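Local coordinates for ATP/GTP-binding site-containing protein A (Brucella abortus, PDB 6NTR) that helps to maintain the integrity of the cell envelope from its place in the periplasm, at residues Lys77-Asn83 with Val95-Leu101; Gly104-Val108 with Leu118-Thr123; Thr46-Thr52 with Thr64-Thr70. All coordinates share one frame; numbering follows the deposited sequence.

All three contacts pair neighbouring antiparallel strands, each within a beta hairpin, in the run of strands that curls into this barrel-like fold. Along the chain, interaction 3 comes first (strands 43-56 and 62-72), then interaction 1 (78-87 and 90-102), then interaction 2 (105-112 and 116-121). Strand 62-72 lies beside 78-87, and 90-102 beside 105-112, so interaction 1 touches both others. Its centre is about 16 Å from that of interaction 3 and about 12 Å from that of interaction 2. Interactions 2 and 3 do not touch; their centres are about 25 Å apart. The series thus continues one up-and-down meander through part of the barrel-like wall, each hairpin carrying at least one charged pair on one face.

Interaction 1 (Lys77-Asn83 with Val95-Leu101); sequences KDFRFVN and VRGDAKL
Lys77 O draws two neighbours from the opposite strand: Leu101 N donates a hydrogen bond to it at 2.6 Å, and Lys100 CA brings a CA-H to the same oxygen. From here the strands run antiparallel to Asn83, whose O accepts from Val95 N, again at 2.6 Å. Between these ends, Phe81 faces Gly97 in a hydrogen-bonded pair. The chi1 of Phe81, 58°, puts CG between its own N and carbonyl carbon and swings the ring across the partner strand, where Gly97 O lies 3.5 Å above the plane, over the ring centre. Gly97 CA makes a CH-pi contact 4.0 Å from the Phe81 centroid; glycine suits this place because a bare backbone lets the ring lie flat upon it. The small Ala99 CB comes within 4.4 Å of Phe81 CE2. On the other face of the sheet, Val82 and Arg96 run side by side, and Val82 CG1 rests over the centre of the guanidinium, while Arg96 NH2 is paired with Glu94. Farther along this face the side chains of Asp78 and Asp98 cross at about a right angle, their carboxylate planes 37° apart, Asp78 OD1 being 3.1 Å from Asp98 OD2. Arg80 NH1 makes a long, charge-only pair with Asp78 OD2 in one of the arginine's two conformers. Two acids this close probably raise the pKa of at least one of them.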
loop_
_atom_site.group_PDB
_atom_site.type_symbol
_atom_site.label_atom_id
_atom_site.label_comp_id
_atom_site.label_asym_id
_atom_site.label_seq_id
_atom_site.Cartn_x
_atom_site.Cartn_y
_atom_site.Cartn_z
ATOM N N LYS A 77 -3.480 -17.400 5.530
ATOM C CA LYS A 77 -2.493 -18.321 4.982
ATOM C C LYS A 77 -2.487 -18.357 3.462
ATOM O O LYS A 77 -1.574 -18.944 2.872
ATOM C CB LYS A 77 -2.719 -19.747 5.518
ATOM C CG LYS A 77 -2.077 -20.017 6.876
ATOM C CD LYS A 77 -2.016 -21.507 7.192
ATOM C CE LYS A 77 -1.054 -21.783 8.346
ATOM N NZ LYS A 77 -0.837 -23.239 8.601
ATOM N N ASP A 78 -3.454 -17.744 2.815
ATOM C CA ASP A 78 -3.465 -17.690 1.369
ATOM C C ASP A 78 -3.596 -16.242 0.919
ATOM O O ASP A 78 -4.118 -15.395 1.649
ATOM C CB ASP A 78 -4.601 -18.526 0.806
ATOM C CG ASP A 78 -4.569 -18.591 -0.701
ATOM O OD1 ASP A 78 -3.496 -18.932 -1.252
ATOM O OD2 ASP A 78 -5.595 -18.248 -1.329
ATOM N N PHE A 79 -3.121 -15.967 -0.295
ATOM C CA PHE A 79 -3.080 -14.602 -0.814
ATOM C C PHE A 79 -3.083 -14.675 -2.335
ATOM O O PHE A 79 -2.075 -15.059 -2.933
ATOM C CB PHE A 79 -1.844 -13.873 -0.287
ATOM C CG PHE A 79 -1.779 -12.425 -0.646
ATOM C CD1 PHE A 79 -2.800 -11.566 -0.316
ATOM C CD2 PHE A 79 -0.664 -11.911 -1.274
ATOM C CE1 PHE A 79 -2.726 -10.227 -0.629
ATOM C CE2 PHE A 79 -0.584 -10.579 -1.589
ATOM C CZ PHE A 79 -1.620 -9.735 -1.267
ATOM N N ARG A 80 -4.216 -14.347 -2.953
ATOM C CA ARG A 80 -4.337 -14.306 -4.405
ATOM C C ARG A 80 -4.132 -12.875 -4.893
ATOM O O ARG A 80 -4.646 -11.932 -4.290
ATOM C CB ARG A 80 -5.706 -14.826 -4.861
ATOM C CG ARG A 80 -5.917 -16.338 -4.712
ATOM C CD ARG A 80 -7.230 -16.818 -5.364
ATOM N NE ARG A 80 -8.327 -16.955 -4.407
ATOM C CZ ARG A 80 -8.628 -18.084 -3.776
ATOM N NH1 ARG A 80 -7.912 -19.176 -4.000
ATOM N NH2 ARG A 80 -9.645 -18.123 -2.925
ATOM N N PHE A 81 -3.394 -12.717 -5.994
ATOM C CA PHE A 81 -3.022 -11.379 -6.474
ATOM C C PHE A 81 -2.900 -11.244 -8.001
ATOM O O PHE A 81 -2.366 -12.135 -8.668
ATOM C CB PHE A 81 -1.698 -10.933 -5.816
ATOM C CG PHE A 81 -0.538 -11.865 -6.053
ATOM C CD1 PHE A 81 0.304 -11.694 -7.143
ATOM C CD2 PHE A 81 -0.273 -12.886 -5.165
ATOM C CE1 PHE A 81 1.365 -12.532 -7.342
ATOM C CE2 PHE A 81 0.783 -13.729 -5.368
ATOM C CZ PHE A 81 1.604 -13.554 -6.453
ATOM N N VAL A 82 -3.360 -10.095 -8.537
ATOM C CA VAL A 82 -3.250 -9.728 -9.957
ATOM C C VAL A 82 -2.742 -8.290 -10.077
ATOM O O VAL A 82 -3.347 -7.369 -9.520
ATOM C CB VAL A 82 -4.599 -9.845 -10.725
ATOM C CG1 VAL A 82 -4.410 -9.654 -12.234
ATOM C CG2 VAL A 82 -5.296 -11.161 -10.496
ATOM N N ASN A 83 -1.691 -8.088 -10.871
ATOM C CA ASN A 83 -1.118 -6.761 -11.082
ATOM C C ASN A 83 -1.125 -6.405 -12.553
ATOM O O ASN A 83 -0.333 -6.955 -13.319
ATOM C CB ASN A 83 0.316 -6.677 -10.568
ATOM C CG ASN A 83 0.389 -6.115 -9.195
ATOM O OD1 ASN A 83 -0.563 -5.519 -8.700
ATOM N ND2 ASN A 83 1.542 -6.245 -8.584
ATOM N N VAL A 95 1.146 -9.043 -13.698
ATOM C CA VAL A 95 1.702 -9.947 -12.706
ATOM C C VAL A 95 0.500 -10.592 -12.080
ATOM O O VAL A 95 -0.455 -9.925 -11.732
ATOM C CB VAL A 95 2.598 -9.265 -11.664
ATOM C CG1 VAL A 95 3.047 -10.285 -10.643
ATOM C CG2 VAL A 95 3.808 -8.656 -12.334
ATOM N N ARG A 96 0.556 -11.901 -11.953
ATOM C CA ARG A 96 -0.570 -12.671 -11.465
ATOM C C ARG A 96 -0.026 -13.942 -10.850
ATOM O O ARG A 96 0.764 -14.639 -11.484
ATOM C CB ARG A 96 -1.534 -12.996 -12.607
ATOM C CG ARG A 96 -2.894 -13.585 -12.195
ATOM C CD ARG A 96 -3.542 -14.219 -13.415
ATOM N NE ARG A 96 -3.871 -13.228 -14.425
ATOM C CZ ARG A 96 -5.045 -12.615 -14.526
ATOM N NH1 ARG A 96 -6.065 -12.950 -13.738
ATOM N NH2 ARG A 96 -5.212 -11.705 -15.475
ATOM N N GLY A 97 -0.444 -14.251 -9.632
ATOM C CA GLY A 97 -0.003 -15.494 -9.037
ATOM C C GLY A 97 -0.683 -15.784 -7.720
ATOM O O GLY A 97 -1.728 -15.223 -7.386
ATOM N N ASP A 98 -0.071 -16.706 -6.987
ATOM C CA ASP A 98 -0.559 -17.117 -5.689
ATOM C C ASP A 98 0.595 -17.281 -4.716
ATOM O O ASP A 98 1.744 -17.491 -5.107
ATOM C CB ASP A 98 -1.332 -18.422 -5.774
ATOM C CG ASP A 98 -2.142 -18.679 -4.529
ATOM O OD1 ASP A 98 -3.147 -17.963 -4.338
ATOM O OD2 ASP A 98 -1.758 -19.561 -3.724
ATOM N N ALA A 99 0.267 -17.194 -3.432
ATOM C CA ALA A 99 1.223 -17.511 -2.383
ATOM C C ALA A 99 0.485 -18.130 -1.205
ATOM O O ALA A 99 -0.669 -17.791 -0.927
ATOM C CB ALA A 99 1.994 -16.273 -1.930
ATOM N N LYS A 100 1.141 -19.040 -0.502
ATOM C CA LYS A 100 0.520 -19.684 0.643
ATOM C C LYS A 100 1.466 -19.749 1.819
ATOM O O LYS A 100 2.673 -19.847 1.647
ATOM C CB LYS A 100 0.091 -21.105 0.280
ATOM C CG LYS A 100 -0.773 -21.788 1.323
ATOM C CD LYS A 100 -0.858 -23.282 1.066
ATOM C CE LYS A 100 -1.461 -24.036 2.240
ATOM N NZ LYS A 100 -2.305 -23.174 3.105
ATOM N N LEU A 101 0.913 -19.700 3.019
ATOM C CA LEU A 101 1.749 -19.812 4.186
ATOM C C LEU A 101 1.630 -21.235 4.698
ATOM O O LEU A 101 0.672 -21.589 5.365
ATOM C CB LEU A 101 1.339 -18.815 5.269
ATOM C CG LEU A 101 1.729 -17.339 5.117
ATOM C CD1 LEU A 101 1.360 -16.538 6.347
ATOM C CD2 LEU A 101 3.180 -17.129 4.736
#

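Interaction 2 (Gly104-Val108 with Leu118-Thr123); sequences GKTVV and LDLKGT
The carboxylate of Asp119 is the one flat side-chain group in this contact, and it lies against the aliphatic part of Lys105: OD1 is 3.3 Å from Lys105 CD. The same oxygen also meets Val107 CB, at 3.6 Å, so the acid is packed against carbon on two residues. Lys105 NZ makes a long salt bridge of 3.7 Å with Asp119 OD2, and is also weakly paired with Asp103. A long lysine suits this spot, for its chain, extended beyond CG, projects out from the strand and lies beside the acid, bringing NZ near the carboxylate. The backbones pair as antiparallel strands. Thr106 N gives Leu120 O an almost straight bond, the angle at its hydrogen being 178°. Val108 N donates to Leu118 O at 2.6 Å, and Leu118 N returns a bond to Val108 O. On the face opposite the charged pair, Val108 CG2 touches Leu120 CD1 at 4.1 Å, a join of branched apolar ends. Thr106 CG2 meets Thr123 CG2 where 118-123 has passed into loop, and Gly122, with no side chain, lets its CA approach Gly104 O. Strand 105-112 lies between 116-121 and 90-102 in the sheet, Val107 bonding through its backbone to Lys100. Val108 and Thr123 also pack on Phe149, and Thr123 OG1 bonds to Thr147 OG1 of strand 143-148.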
loop_
_atom_site.group_PDB
_atom_site.type_symbol
_atom_site.label_atom_id
_atom_site.label_comp_id
_atom_site.label_asym_id
_atom_site.label_seq_id
_atom_site.Cartn_x
_atom_site.Cartn_y
_atom_site.Cartn_z
ATOM N N GLY A 104 6.228 -22.701 7.392
ATOM C CA GLY A 104 7.074 -21.583 7.757
ATOM C C GLY A 104 7.894 -21.076 6.607
ATOM O O GLY A 104 8.983 -20.555 6.778
ATOM N N LYS A 105 7.342 -21.216 5.420
ATOM C CA LYS A 105 7.996 -20.780 4.219
ATOM C C LYS A 105 6.918 -20.161 3.386
ATOM O O LYS A 105 5.747 -20.392 3.632
ATOM C CB LYS A 105 8.609 -21.963 3.480
ATOM C CG LYS A 105 7.641 -23.087 3.133
ATOM C CD LYS A 105 8.255 -24.016 2.092
ATOM C CE LYS A 105 7.662 -25.416 2.116
ATOM N NZ LYS A 105 8.554 -26.409 1.450
ATOM N N THR A 106 7.302 -19.350 2.419
ATOM C CA THR A 106 6.315 -18.766 1.552
ATOM C C THR A 106 6.527 -19.310 0.150
ATOM O O THR A 106 7.499 -18.967 -0.505
ATOM C CB THR A 106 6.426 -17.240 1.545
ATOM O OG1 THR A 106 7.803 -16.872 1.569
ATOM C CG2 THR A 106 5.740 -16.666 2.747
ATOM N N VAL A 107 5.600 -20.149 -0.304
ATOM C CA VAL A 107 5.635 -20.701 -1.651
ATOM C C VAL A 107 4.771 -19.828 -2.557
ATOM O O VAL A 107 3.572 -19.645 -2.315
ATOM C CB VAL A 107 5.174 -22.166 -1.664
ATOM C CG1 VAL A 107 3.904 -22.337 -0.853
ATOM C CG2 VAL A 107 4.964 -22.639 -3.089
ATOM N N VAL A 108 5.391 -19.270 -3.589
ATOM C CA VAL A 108 4.752 -18.314 -4.482
ATOM C C VAL A 108 4.575 -18.969 -5.840
ATOM O O VAL A 108 5.561 -19.309 -6.503
ATOM C CB VAL A 108 5.577 -17.028 -4.610
ATOM C CG1 VAL A 108 4.900 -16.076 -5.563
ATOM C CG2 VAL A 108 5.755 -16.386 -3.258
ATOM N N LEU A 118 8.108 -20.306 -6.336
ATOM C CA LEU A 118 9.189 -19.750 -5.536
ATOM C C LEU A 118 8.946 -20.070 -4.077
ATOM O O LEU A 118 7.939 -19.647 -3.506
ATOM C CB LEU A 118 9.299 -18.247 -5.741
ATOM C CG LEU A 118 9.989 -17.907 -7.055
ATOM C CD1 LEU A 118 10.085 -16.409 -7.206
ATOM C CD2 LEU A 118 11.360 -18.573 -7.082
ATOM N N ASP A 119 9.861 -20.823 -3.486
ATOM C CA ASP A 119 9.926 -20.922 -2.038
ATOM C C ASP A 119 10.614 -19.678 -1.489
ATOM O O ASP A 119 11.774 -19.407 -1.819
ATOM C CB ASP A 119 10.674 -22.180 -1.613
ATOM C CG ASP A 119 9.745 -23.301 -1.262
ATOM O OD1 ASP A 119 8.569 -22.993 -0.985
ATOM O OD2 ASP A 119 10.180 -24.475 -1.234
ATOM N N LEU A 120 9.907 -18.919 -0.659
ATOM C CA LEU A 120 10.473 -17.739 -0.032
ATOM C C LEU A 120 10.406 -17.869 1.484
ATOM O O LEU A 120 9.831 -18.815 2.031
ATOM C CB LEU A 120 9.747 -16.467 -0.477
ATOM C CG LEU A 120 9.894 -15.980 -1.905
ATOM C CD1 LEU A 120 9.256 -14.618 -2.023
ATOM C CD2 LEU A 120 11.358 -15.930 -2.251
ATOM N N LYS A 121 10.997 -16.890 2.161
ATOM C CA LYS A 121 11.033 -16.838 3.613
ATOM C C LYS A 121 9.628 -16.690 4.145
ATOM O O LYS A 121 8.847 -15.938 3.602
ATOM C CB LYS A 121 11.900 -15.649 4.046
ATOM C CG LYS A 121 11.727 -15.191 5.487
ATOM C CD LYS A 121 12.285 -13.792 5.719
ATOM C CE LYS A 121 13.624 -13.601 5.036
ATOM N NZ LYS A 121 13.883 -12.188 4.640
ATOM N N GLY A 122 9.302 -17.394 5.214
ATOM C CA GLY A 122 7.972 -17.313 5.776
ATOM C C GLY A 122 7.679 -15.905 6.220
ATOM O O GLY A 122 8.535 -15.249 6.793
ATOM N N THR A 123 6.466 -15.435 5.961
ATOM C CA THR A 123 6.094 -14.069 6.299
ATOM C C THR A 123 4.620 -13.887 6.568
ATOM O O THR A 123 3.953 -14.799 6.998
ATOM C CB THR A 123 6.587 -13.069 5.238
ATOM O OG1 THR A 123 6.370 -11.736 5.695
ATOM C CG2 THR A 123 5.858 -13.257 3.963
#

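Interaction 3 (Thr46-Thr52 with Thr64-Thr70); sequences TNFRFVT and TDQQTTT. With EDO (1,2-ethanediol), chain F.
Phe48 and Thr68 meet with the ring turned face-on to the threonine: Thr68 OG1 stands 2.9 Å above the ring plane, over its centre, and Thr68 CB adds a CH-pi contact from the same residue. Phe48 has chi1 83°, which directs its ring toward the partner strand; Phe50, with CG anti to its backbone N, sends its ring away from that strand while its CB stays beside Gln66 CB. Threonine suits a place beneath a ring, since its small branched side chain offers both a hydroxyl and carbons. On the other face of the sheet Arg49 and Asp65 cross with guanidinium and carboxylate nearly coplanar, 14° apart. The arginine approaches side-on, and NE and NH2 both bond to one oxygen, NE reaching Asp65 OD2 at 2.5 Å. The extended Arg49 chain runs alongside Gln67, CG to CG at 3.6 Å, and Val51 CG2 flanks the acid. Beyond Gln67, a 1,2-ethanediol, probably from the crystallisation liquor, takes a bond from Gln67 NE2 on O2, 3.3 Å long, and gives one from O1 to Thr68 O. The two strands are held by paired backbone bonds from Thr46 with Thr70 to Thr52 with Thr64. Strand 25-39 flanks 43-56, and 78-87 flanks 62-72; Phe50 packs on Leu14 of strand 8-19 and Met231 of strand 229-240, consistent with this face turning toward the inside of the barrel-like fold.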
loop_
_atom_site.group_PDB
_atom_site.type_symbol
_atom_site.label_atom_id
_atom_site.label_comp_id
_atom_site.label_asym_id
_atom_site.label_seq_id
_atom_site.Cartn_x
_atom_site.Cartn_y
_atom_site.Cartn_z
ATOM N N THR A 46 -9.360 -6.829 -1.913
ATOM C CA THR A 46 -8.795 -5.499 -2.090
ATOM C C THR A 46 -8.693 -5.203 -3.578
ATOM O O THR A 46 -8.125 -5.994 -4.339
ATOM C CB THR A 46 -7.423 -5.379 -1.403
ATOM O OG1 THR A 46 -7.581 -5.531 0.010
ATOM C CG2 THR A 46 -6.815 -4.040 -1.660
ATOM N N ASN A 47 -9.358 -4.059 -3.946
ATOM C CA ASN A 47 -9.327 -3.539 -5.289
ATOM C C ASN A 47 -8.696 -2.158 -5.274
ATOM O O ASN A 47 -9.171 -1.294 -4.591
ATOM C CB ASN A 47 -10.760 -3.344 -5.768
ATOM C CG ASN A 47 -11.247 -4.461 -6.633
ATOM O OD1 ASN A 47 -12.105 -5.230 -6.217
ATOM N ND2 ASN A 47 -10.730 -4.548 -7.854
ATOM N N PHE A 48 -7.616 -1.951 -6.005
ATOM C CA PHE A 48 -7.077 -0.603 -6.110
ATOM C C PHE A 48 -6.474 -0.246 -7.457
ATOM O O PHE A 48 -5.972 -1.095 -8.147
ATOM C CB PHE A 48 -6.140 -0.256 -4.931
ATOM C CG PHE A 48 -4.724 -0.731 -5.080
ATOM C CD1 PHE A 48 -3.869 -0.132 -5.945
ATOM C CD2 PHE A 48 -4.243 -1.734 -4.288
ATOM C CE1 PHE A 48 -2.566 -0.551 -6.061
ATOM C CE2 PHE A 48 -2.947 -2.167 -4.392
ATOM C CZ PHE A 48 -2.105 -1.572 -5.286
ATOM N N ARG A 49 -6.571 1.027 -7.815
ATOM C CA ARG A 49 -6.090 1.560 -9.074
ATOM C C ARG A 49 -5.221 2.774 -8.778
ATOM O O ARG A 49 -5.614 3.664 -8.024
ATOM C CB ARG A 49 -7.260 1.953 -9.977
ATOM C CG ARG A 49 -6.847 2.411 -11.365
ATOM C CD ARG A 49 -8.059 2.707 -12.234
ATOM N NE ARG A 49 -7.699 3.439 -13.445
ATOM C CZ ARG A 49 -8.498 4.309 -14.056
ATOM N NH1 ARG A 49 -9.706 4.559 -13.570
ATOM N NH2 ARG A 49 -8.088 4.930 -15.153
ATOM N N PHE A 50 -4.039 2.804 -9.377
ATOM C CA PHE A 50 -3.107 3.899 -9.191
ATOM C C PHE A 50 -2.767 4.626 -10.491
ATOM O O PHE A 50 -2.008 4.136 -11.276
ATOM C CB PHE A 50 -1.838 3.271 -8.613
ATOM C CG PHE A 50 -0.945 4.218 -7.904
ATOM C CD1 PHE A 50 -1.295 4.728 -6.681
ATOM C CD2 PHE A 50 0.265 4.573 -8.450
ATOM C CE1 PHE A 50 -0.466 5.600 -6.022
ATOM C CE2 PHE A 50 1.104 5.447 -7.798
ATOM C CZ PHE A 50 0.736 5.962 -6.584
ATOM N N VAL A 51 -3.285 5.827 -10.672
ATOM C CA VAL A 51 -3.040 6.604 -11.878
ATOM C C VAL A 51 -2.237 7.876 -11.638
ATOM O O VAL A 51 -2.608 8.698 -10.838
ATOM C CB VAL A 51 -4.363 7.009 -12.528
ATOM C CG1 VAL A 51 -4.115 7.661 -13.866
ATOM C CG2 VAL A 51 -5.258 5.808 -12.682
ATOM N N THR A 52 -1.151 8.029 -12.374
ATOM C CA THR A 52 -0.259 9.177 -12.232
ATOM C C THR A 52 -0.010 9.807 -13.588
ATOM O O THR A 52 0.526 9.156 -14.483
ATOM C CB THR A 52 1.088 8.788 -11.612
ATOM O OG1 THR A 52 1.723 7.778 -12.408
ATOM C CG2 THR A 52 0.916 8.306 -10.188
ATOM N N THR A 64 0.467 6.482 -16.299
ATOM C CA THR A 64 0.600 5.103 -15.862
ATOM C C THR A 64 -0.585 4.754 -14.976
ATOM O O THR A 64 -0.949 5.535 -14.094
ATOM C CB THR A 64 1.925 4.898 -15.135
ATOM O OG1 THR A 64 3.002 5.230 -16.012
ATOM C CG2 THR A 64 2.084 3.494 -14.745
ATOM N N ASP A 65 -1.255 3.653 -15.308
ATOM C CA ASP A 65 -2.443 3.186 -14.613
ATOM C C ASP A 65 -2.154 1.792 -14.112
ATOM O O ASP A 65 -2.069 0.858 -14.888
ATOM C CB ASP A 65 -3.635 3.183 -15.583
ATOM C CG ASP A 65 -4.941 2.865 -14.921
ATOM O OD1 ASP A 65 -4.953 2.005 -14.061
ATOM O OD2 ASP A 65 -5.967 3.463 -15.254
ATOM N N GLN A 66 -2.016 1.660 -12.806
ATOM C CA GLN A 66 -1.740 0.392 -12.191
ATOM C C GLN A 66 -3.054 -0.081 -11.611
ATOM O O GLN A 66 -3.698 0.651 -10.898
ATOM C CB GLN A 66 -0.678 0.561 -11.113
ATOM C CG GLN A 66 0.504 -0.389 -11.206
ATOM C CD GLN A 66 1.848 0.259 -10.894
ATOM O OE1 GLN A 66 1.919 1.414 -10.523
ATOM N NE2 GLN A 66 2.912 -0.496 -11.049
ATOM N N GLN A 67 -3.472 -1.287 -11.966
ATOM C CA GLN A 67 -4.723 -1.847 -11.486
ATOM C C GLN A 67 -4.413 -3.159 -10.846
ATOM O O GLN A 67 -3.728 -3.971 -11.418
ATOM C CB GLN A 67 -5.715 -2.045 -12.625
ATOM C CG GLN A 67 -6.632 -0.871 -12.843
ATOM C CD GLN A 67 -7.365 -0.903 -14.165
ATOM O OE1 GLN A 67 -6.752 -0.894 -15.199
ATOM N NE2 GLN A 67 -8.667 -0.981 -14.125
ATOM N N THR A 68 -4.911 -3.365 -9.646
ATOM C CA THR A 68 -4.618 -4.585 -8.939
ATOM C C THR A 68 -5.788 -5.077 -8.152
ATOM O O THR A 68 -6.635 -4.323 -7.758
ATOM C CB THR A 68 -3.460 -4.380 -7.941
ATOM O OG1 THR A 68 -3.925 -3.615 -6.839
ATOM C CG2 THR A 68 -2.340 -3.651 -8.567
ATOM N N THR A 69 -5.829 -6.375 -7.939
ATOM C CA THR A 69 -6.874 -6.974 -7.154
ATOM C C THR A 69 -6.239 -8.042 -6.327
ATOM O O THR A 69 -5.417 -8.769 -6.816
ATOM C CB THR A 69 -7.964 -7.615 -8.050
ATOM O OG1 THR A 69 -8.374 -6.677 -9.033
ATOM C CG2 THR A 69 -9.151 -7.959 -7.254
ATOM N N THR A 70 -6.614 -8.129 -5.064
ATOM C CA THR A 70 -6.107 -9.210 -4.223
ATOM C C THR A 70 -7.224 -9.835 -3.404
ATOM O O THR A 70 -8.288 -9.246 -3.210
ATOM C CB THR A 70 -4.992 -8.752 -3.255
ATOM O OG1 THR A 70 -5.577 -8.059 -2.141
ATOM C CG2 THR A 70 -3.979 -7.861 -3.960
HETATM C C1 EDO F . -8.690 -2.345 -9.989
HETATM O O1 EDO F . -9.273 -3.539 -9.456
HETATM C C2 EDO F . -9.712 -1.220 -9.895
HETATM O O2 EDO F . -10.119 -0.799 -11.205
HETATM O O HOH W 1 3.098 8.384 -14.869
#